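Metallo-beta-lactamase (Simiduia agarivorans, PDB 6MFI) probably hydrolyses the beta-lactam ring of antibiotics as a class B3 metallo-beta-lactamase with two zinc ions in its active site. Local coordinates at residues E31-V34 / D35-D39; S257-R260 / Q261-S264. All coordinates share one frame; numbering follows the deposited sequence.

Contact 1: residues E31-V34 / D35-D39; sequences EHWV and DSCAD
The C-terminal end of the short helix 30-36 is where Cys37, the first residue to leave helical angles, turns back against one face of the Trp33 indole. Its CB stands over the six-membered ring, 3.5 Å from the centroid and only 7° off the normal, while SG sits over the five-membered ring of the same indole, 3.6 Å from that centroid: a CH-pi and a sulfur-aromatic contact on one face. The indole reaches this place because Trp33 turns CG away from its own N (chi1 -165°), and the last helical bond, Cys37 N to Trp33 O at 2.7 Å, holds the cysteine against that face. Cys37 SG is half of the disulfide to Cys62, which ties the end of the helix to the body of the metallo-beta-lactamase fold; Phe50 meets the indole edge-to-face.

One residue earlier, Ser36 OG donates to His32 O at 2.6 Å, from a position tilted 35° out of the carbonyl plane. The same hydroxyl lies over a face of the His32 imidazole, 3.1 Å from CE1. Farther up the helix the carboxylates of Glu31 and Asp35 come close, OE2 to OD2 3.5 Å, their planes nearly perpendicular; this proximity would probably raise the proton affinity of one of them. Water 1 donates to Glu31 O and, weakly, to Asp35 OD1, and water 2 donates to Asp35 OD2.

Contact 2: residues S257-R260 / Q261-S264; sequences SQMR and QRLS
The guanidinium of Arg262 turns an edge to the peptide between Gln258 and Met259, with Gln258 C and Met259 N lying in its plane, while Ser257 O approaches obliquely, 2.9 Å from Arg262 NE. A bend at chi3 (-68°) brings the group back across the start of its own helix, where NE also makes a weak hydrogen bond of 3.4 Å to Gln258 O. That carbonyl oxygen is gripped a second time by Arg262 N at 2.9 Å, in a nearly straight bond, so one residue holds it through both backbone and side chain. The far end of the guanidinium is committed elsewhere: NH2 donates to Leu249 O and NH1, weakly, to Leu269 O.

The other flat pair consists of the amides of Gln258 and Gln261. Their planes are only 17° apart although the side chains cross at about a right angle, and Gln261 NE2 lies 3.3 Å from Gln258 CG. The bent Gln261 chain (chi2 95°) folds the amide back onto the N-cap residue, setting its OE1 3.4 Å from Gln258 CA.

Leu263 CG rests 3.3 Å from Met259 O, which accepts the amide of Leu263; the side chains of Met259 and Leu263 also touch Phe50 of strand 50-53. Together these contacts lie at the N-terminal end of helix 259-265, with Gln258 at the N-cap position and an arginine folded back onto the loop that follows the zinc ligand His253.

From the N terminus the chain first forms contact 1, at the end of helix 30-36, and much later contact 2, at the start of helix 259-265. Each is local and closes no long loop; they lie in series, neither enclosing nor crossing the other. In space they are neighbours, with centres about 10 Å apart. Arg260 bridges them: its NE donates to Cys37 O at 2.8 Å, and NH2 adds a weak hydrogen bond to Val34 O, so its guanidinium binds carbonyls at and just past the end of the earlier helix. Val34 packs on Leu263 and Ser264. The N-terminal helix is thereby joined to the helix following strand 248-250.

Contact 1: residues E31-V34 / D35-D39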
ATOM      1  N   GLU A  31       6.568  18.169   7.623  1.00 39.08           N
ATOM      2  CA  GLU A  31       5.995  19.509   7.559  1.00 37.89           C
ATOM      3  C   GLU A  31       6.088  20.064   6.146  1.00 34.83           C
ATOM      4  O   GLU A  31       5.135  20.669   5.640  1.00 35.08           O
ATOM      5  CB  GLU A  31       6.700  20.444   8.543  1.00 39.72           C
ATOM      6  CG  GLU A  31       6.259  21.897   8.410  1.00 41.28           C
ATOM      7  CD  GLU A  31       7.413  22.877   8.470  1.00 42.42           C
ATOM      8  OE1 GLU A  31       8.447  22.551   9.089  1.00 42.45           O
ATOM      9  OE2 GLU A  31       7.292  23.970   7.879  1.00 43.33           O
ATOM     10  N   HIS A  32       7.237  19.867   5.493  1.00 31.65           N
ATOM     11  CA  HIS A  32       7.367  20.234   4.089  1.00 29.01           C
ATOM     12  C   HIS A  32       6.400  19.443   3.220  1.00 25.84           C
ATOM     13  O   HIS A  32       5.928  19.951   2.197  1.00 25.36           O
ATOM     14  CB  HIS A  32       8.807  20.015   3.623  1.00 29.30           C
ATOM     15  CG  HIS A  32       9.080  20.513   2.238  1.00 29.79           C
ATOM     16  ND1 HIS A  32       8.512  21.663   1.735  1.00 30.68           N
ATOM     17  CD2 HIS A  32       9.860  20.016   1.250  1.00 29.39           C
ATOM     18  CE1 HIS A  32       8.932  21.854   0.497  1.00 30.67           C
ATOM     19  NE2 HIS A  32       9.751  20.867   0.178  1.00 29.84           N
ATOM     20  N   TRP A  33       6.087  18.205   3.612  1.00 23.80           N
ATOM     21  CA  TRP A  33       5.138  17.401   2.847  1.00 22.29           C
ATOM     22  C   TRP A  33       3.734  17.985   2.916  1.00 22.26           C
ATOM     23  O   TRP A  33       3.026  18.031   1.903  1.00 22.17           O
ATOM     24  CB  TRP A  33       5.143  15.958   3.352  1.00 21.10           C
ATOM     25  CG  TRP A  33       4.475  14.999   2.413  1.00 20.24           C
ATOM     26  CD1 TRP A  33       5.080  14.220   1.472  1.00 19.69           C
ATOM     27  CD2 TRP A  33       3.072  14.721   2.322  1.00 19.81           C
ATOM     28  NE1 TRP A  33       4.144  13.472   0.801  1.00 19.09           N
ATOM     29  CE2 TRP A  33       2.903  13.761   1.303  1.00 19.14           C
ATOM     30  CE3 TRP A  33       1.943  15.187   3.002  1.00 20.07           C
ATOM     31  CZ2 TRP A  33       1.651  13.260   0.949  1.00 18.19           C
ATOM     32  CZ3 TRP A  33       0.702  14.690   2.649  1.00 19.55           C
ATOM     33  CH2 TRP A  33       0.566  13.736   1.631  1.00 18.45           C
ATOM     34  N   VAL A  34       3.310  18.426   4.103  1.00 22.47           N
ATOM     35  CA  VAL A  34       1.994  19.050   4.235  1.00 22.72           C
ATOM     36  C   VAL A  34       1.931  20.330   3.415  1.00 23.23           C
ATOM     37  O   VAL A  34       0.903  20.646   2.802  1.00 23.54           O
ATOM     38  CB  VAL A  34       1.671  19.309   5.719  1.00 23.65           C
ATOM     39  CG1 VAL A  34       0.285  19.916   5.864  1.00 24.66           C
ATOM     40  CG2 VAL A  34       1.771  18.019   6.516  1.00 22.72           C
ATOM     41  N   ASP A  35       3.033  21.084   3.376  1.00 23.56           N
ATOM     42  CA  ASP A  35       3.068  22.298   2.571  1.00 24.63           C
ATOM     43  C   ASP A  35       3.173  21.986   1.083  1.00 23.19           C
ATOM     44  O   ASP A  35       2.762  22.803   0.250  1.00 23.57           O
ATOM     45  CB  ASP A  35       4.234  23.186   3.007  1.00 26.22           C
ATOM     46  CG  ASP A  35       4.111  23.646   4.448  1.00 28.10           C
ATOM     47  OD1 ASP A  35       2.969  23.808   4.928  1.00 28.84           O
ATOM     48  OD2 ASP A  35       5.159  23.846   5.100  1.00 28.77           O
ATOM     49  N   SER A  36       3.712  20.819   0.727  1.00 20.89           N
ATOM     50  CA  SER A  36       3.923  20.475  -0.673  1.00 19.71           C
ATOM     51  C   SER A  36       2.790  19.650  -1.265  1.00 18.02           C
ATOM     52  O   SER A  36       2.538  19.738  -2.472  1.00 17.71           O
ATOM     53  CB  SER A  36       5.236  19.703  -0.840  1.00 18.95           C
ATOM     54  OG  SER A  36       6.330  20.436  -0.318  1.00 20.05           O
ATOM     55  N   CYS A  37       2.105  18.849  -0.453  1.00 17.38           N
ATOM     56  CA  CYS A  37       1.077  17.938  -0.933  1.00 17.37           C
ATOM     57  C   CYS A  37      -0.258  18.247  -0.269  1.00 18.43           C
ATOM     58  O   CYS A  37      -0.308  18.624   0.906  1.00 19.57           O
ATOM     59  CB  CYS A  37       1.474  16.481  -0.665  1.00 16.49           C
ATOM     60  SG  CYS A  37       3.077  16.012  -1.367  1.00 16.54           S
ATOM     61  N   ALA A  38      -1.335  18.078  -1.028  1.00 17.64           N
ATOM     62  CA  ALA A  38      -2.687  18.351  -0.568  1.00 18.13           C
ATOM     63  C   ALA A  38      -3.449  17.043  -0.371  1.00 17.59           C
ATOM     64  O   ALA A  38      -2.948  15.950  -0.650  1.00 16.50           O
ATOM     65  CB  ALA A  38      -3.413  19.267  -1.557  1.00 18.91           C
ATOM     66  N   ASP A  39      -4.679  17.168   0.119  1.00 18.29           N
ATOM     67  CA  ASP A  39      -5.533  16.004   0.312  1.00 18.15           C
ATOM     68  C   ASP A  39      -6.059  15.512  -1.031  1.00 17.37           C
ATOM     69  O   ASP A  39      -6.536  16.305  -1.848  1.00 17.72           O
ATOM     70  CB  ASP A  39      -6.694  16.346   1.245  1.00 19.62           C
ATOM     71  CG  ASP A  39      -6.350  16.130   2.705  1.00 20.69           C
ATOM     72  OD1 ASP A  39      -5.692  15.116   3.019  1.00 20.18           O
ATOM     73  OD2 ASP A  39      -6.738  16.974   3.540  1.00 21.78           O
TER
HETATM   74  O   HOH W   1       3.297  21.937   6.965  1.00 32.57           O
HETATM   75  O   HOH W   2       8.135  23.589   4.618  1.00 19.32           O

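Contact 2: residues S257-R260 / Q261-S264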
ATOM      1  N   SER A 257      -6.372   7.472   5.253  1.00 17.86           N
ATOM      2  CA  SER A 257      -6.184   7.444   6.698  0.81 17.92           C
ATOM      3  C   SER A 257      -5.947   8.834   7.275  1.00 19.30           C
ATOM      4  O   SER A 257      -5.474   8.960   8.409  1.00 20.28           O
ATOM      5  CB  SER A 257      -5.028   6.512   7.067  0.81 17.36           C
ATOM      6  OG  SER A 257      -3.880   6.784   6.281  0.81 16.30           O
ATOM      7  N   GLN A 258      -6.270   9.881   6.511  1.00 19.91           N
ATOM      8  CA  GLN A 258      -6.070  11.266   6.936  1.00 21.97           C
ATOM      9  C   GLN A 258      -4.618  11.511   7.335  1.00 21.91           C
ATOM     10  O   GLN A 258      -4.326  12.179   8.330  1.00 23.04           O
ATOM     11  CB  GLN A 258      -7.025  11.637   8.074  1.00 24.30           C
ATOM     12  CG  GLN A 258      -8.491  11.403   7.746  1.00 25.37           C
ATOM     13  CD  GLN A 258      -9.426  12.117   8.701  1.00 27.73           C
ATOM     14  OE1 GLN A 258      -9.109  13.189   9.216  1.00 29.11           O
ATOM     15  NE2 GLN A 258     -10.592  11.527   8.938  1.00 28.13           N
ATOM     16  N   MET A 259      -3.696  10.954   6.544  1.00 20.63           N
ATOM     17  CA  MET A 259      -2.273  11.085   6.845  1.00 20.30           C
ATOM     18  C   MET A 259      -1.837  12.543   6.853  1.00 20.27           C
ATOM     19  O   MET A 259      -1.021  12.949   7.689  1.00 20.48           O
ATOM     20  CB  MET A 259      -1.446  10.291   5.834  1.00 20.08           C
ATOM     21  CG  MET A 259      -0.028   9.999   6.288  1.00 21.20           C
ATOM     22  SD  MET A 259       0.882   9.024   5.079  1.00 21.52           S
ATOM     23  CE  MET A 259       1.489  10.319   4.006  1.00 21.46           C
ATOM     24  N   ARG A 260      -2.365  13.346   5.927  1.00 20.67           N
ATOM     25  CA  ARG A 260      -1.991  14.755   5.880  1.00 22.08           C
ATOM     26  C   ARG A 260      -2.509  15.506   7.100  1.00 23.86           C
ATOM     27  O   ARG A 260      -1.799  16.347   7.665  1.00 25.28           O
ATOM     28  CB  ARG A 260      -2.514  15.398   4.596  1.00 22.20           C
ATOM     29  CG  ARG A 260      -2.024  16.820   4.388  1.00 23.82           C
ATOM     30  CD  ARG A 260      -2.725  17.487   3.217  1.00 24.55           C
ATOM     31  NE  ARG A 260      -2.186  18.818   2.954  1.00 26.61           N
ATOM     32  CZ  ARG A 260      -2.553  19.915   3.608  1.00 28.92           C
ATOM     33  NH1 ARG A 260      -3.465  19.845   4.568  1.00 29.93           N
ATOM     34  NH2 ARG A 260      -2.007  21.084   3.302  1.00 30.29           N
ATOM     35  N   GLN A 261      -3.743  15.220   7.521  1.00 23.92           N
ATOM     36  CA  GLN A 261      -4.281  15.878   8.707  1.00 26.17           C
ATOM     37  C   GLN A 261      -3.536  15.450   9.964  1.00 26.48           C
ATOM     38  O   GLN A 261      -3.246  16.281  10.832  1.00 28.16           O
ATOM     39  CB  GLN A 261      -5.776  15.590   8.838  1.00 26.91           C
ATOM     40  CG  GLN A 261      -6.598  16.045   7.643  1.00 27.37           C
ATOM     41  CD  GLN A 261      -6.820  14.939   6.630  1.00 25.91           C
ATOM     42  OE1 GLN A 261      -5.887  14.500   5.954  1.00 24.46           O
ATOM     43  NE2 GLN A 261      -8.063  14.485   6.514  1.00 26.22           N
ATOM     44  N   ARG A 262      -3.208  14.161  10.078  1.00 25.40           N
ATOM     45  CA  ARG A 262      -2.449  13.695  11.234  1.00 26.39           C
ATOM     46  C   ARG A 262      -1.056  14.312  11.266  1.00 27.53           C
ATOM     47  O   ARG A 262      -0.518  14.594  12.343  1.00 28.61           O
ATOM     48  CB  ARG A 262      -2.358  12.169  11.225  1.00 25.09           C
ATOM     49  CG  ARG A 262      -3.682  11.459  11.447  1.00 25.04           C
ATOM     50  CD  ARG A 262      -3.505   9.950  11.423  1.00 24.01           C
ATOM     51  NE  ARG A 262      -3.149   9.461  10.094  1.00 22.86           N
ATOM     52  CZ  ARG A 262      -2.495   8.327   9.864  1.00 22.33           C
ATOM     53  NH1 ARG A 262      -2.120   7.558  10.877  1.00 23.22           N
ATOM     54  NH2 ARG A 262      -2.214   7.961   8.621  1.00 20.91           N
ATOM     55  N   LEU A 263      -0.455  14.529  10.093  1.00 27.55           N
ATOM     56  CA  LEU A 263       0.860  15.161  10.043  1.00 29.57           C
ATOM     57  C   LEU A 263       0.782  16.634  10.430  1.00 34.19           C
ATOM     58  O   LEU A 263       1.670  17.149  11.120  1.00 35.77           O
ATOM     59  CB  LEU A 263       1.461  15.010   8.645  1.00 27.16           C
ATOM     60  CG  LEU A 263       2.106  13.667   8.296  1.00 25.00           C
ATOM     61  CD1 LEU A 263       2.629  13.684   6.868  1.00 23.72           C
ATOM     62  CD2 LEU A 263       3.221  13.334   9.273  1.00 25.34           C
ATOM     63  N   SER A 264      -0.275  17.324  10.001  1.00 36.92           N
ATOM     64  CA  SER A 264      -0.383  18.756  10.259  1.00 41.19           C
ATOM     65  C   SER A 264      -0.915  19.045  11.658  1.00 44.71           C
ATOM     66  O   SER A 264      -0.486  20.011  12.300  1.00 45.54           O
ATOM     67  CB  SER A 264      -1.286  19.406   9.210  1.00 42.22           C
ATOM     68  OG  SER A 264      -1.934  20.551   9.734  1.00 45.27           O
TER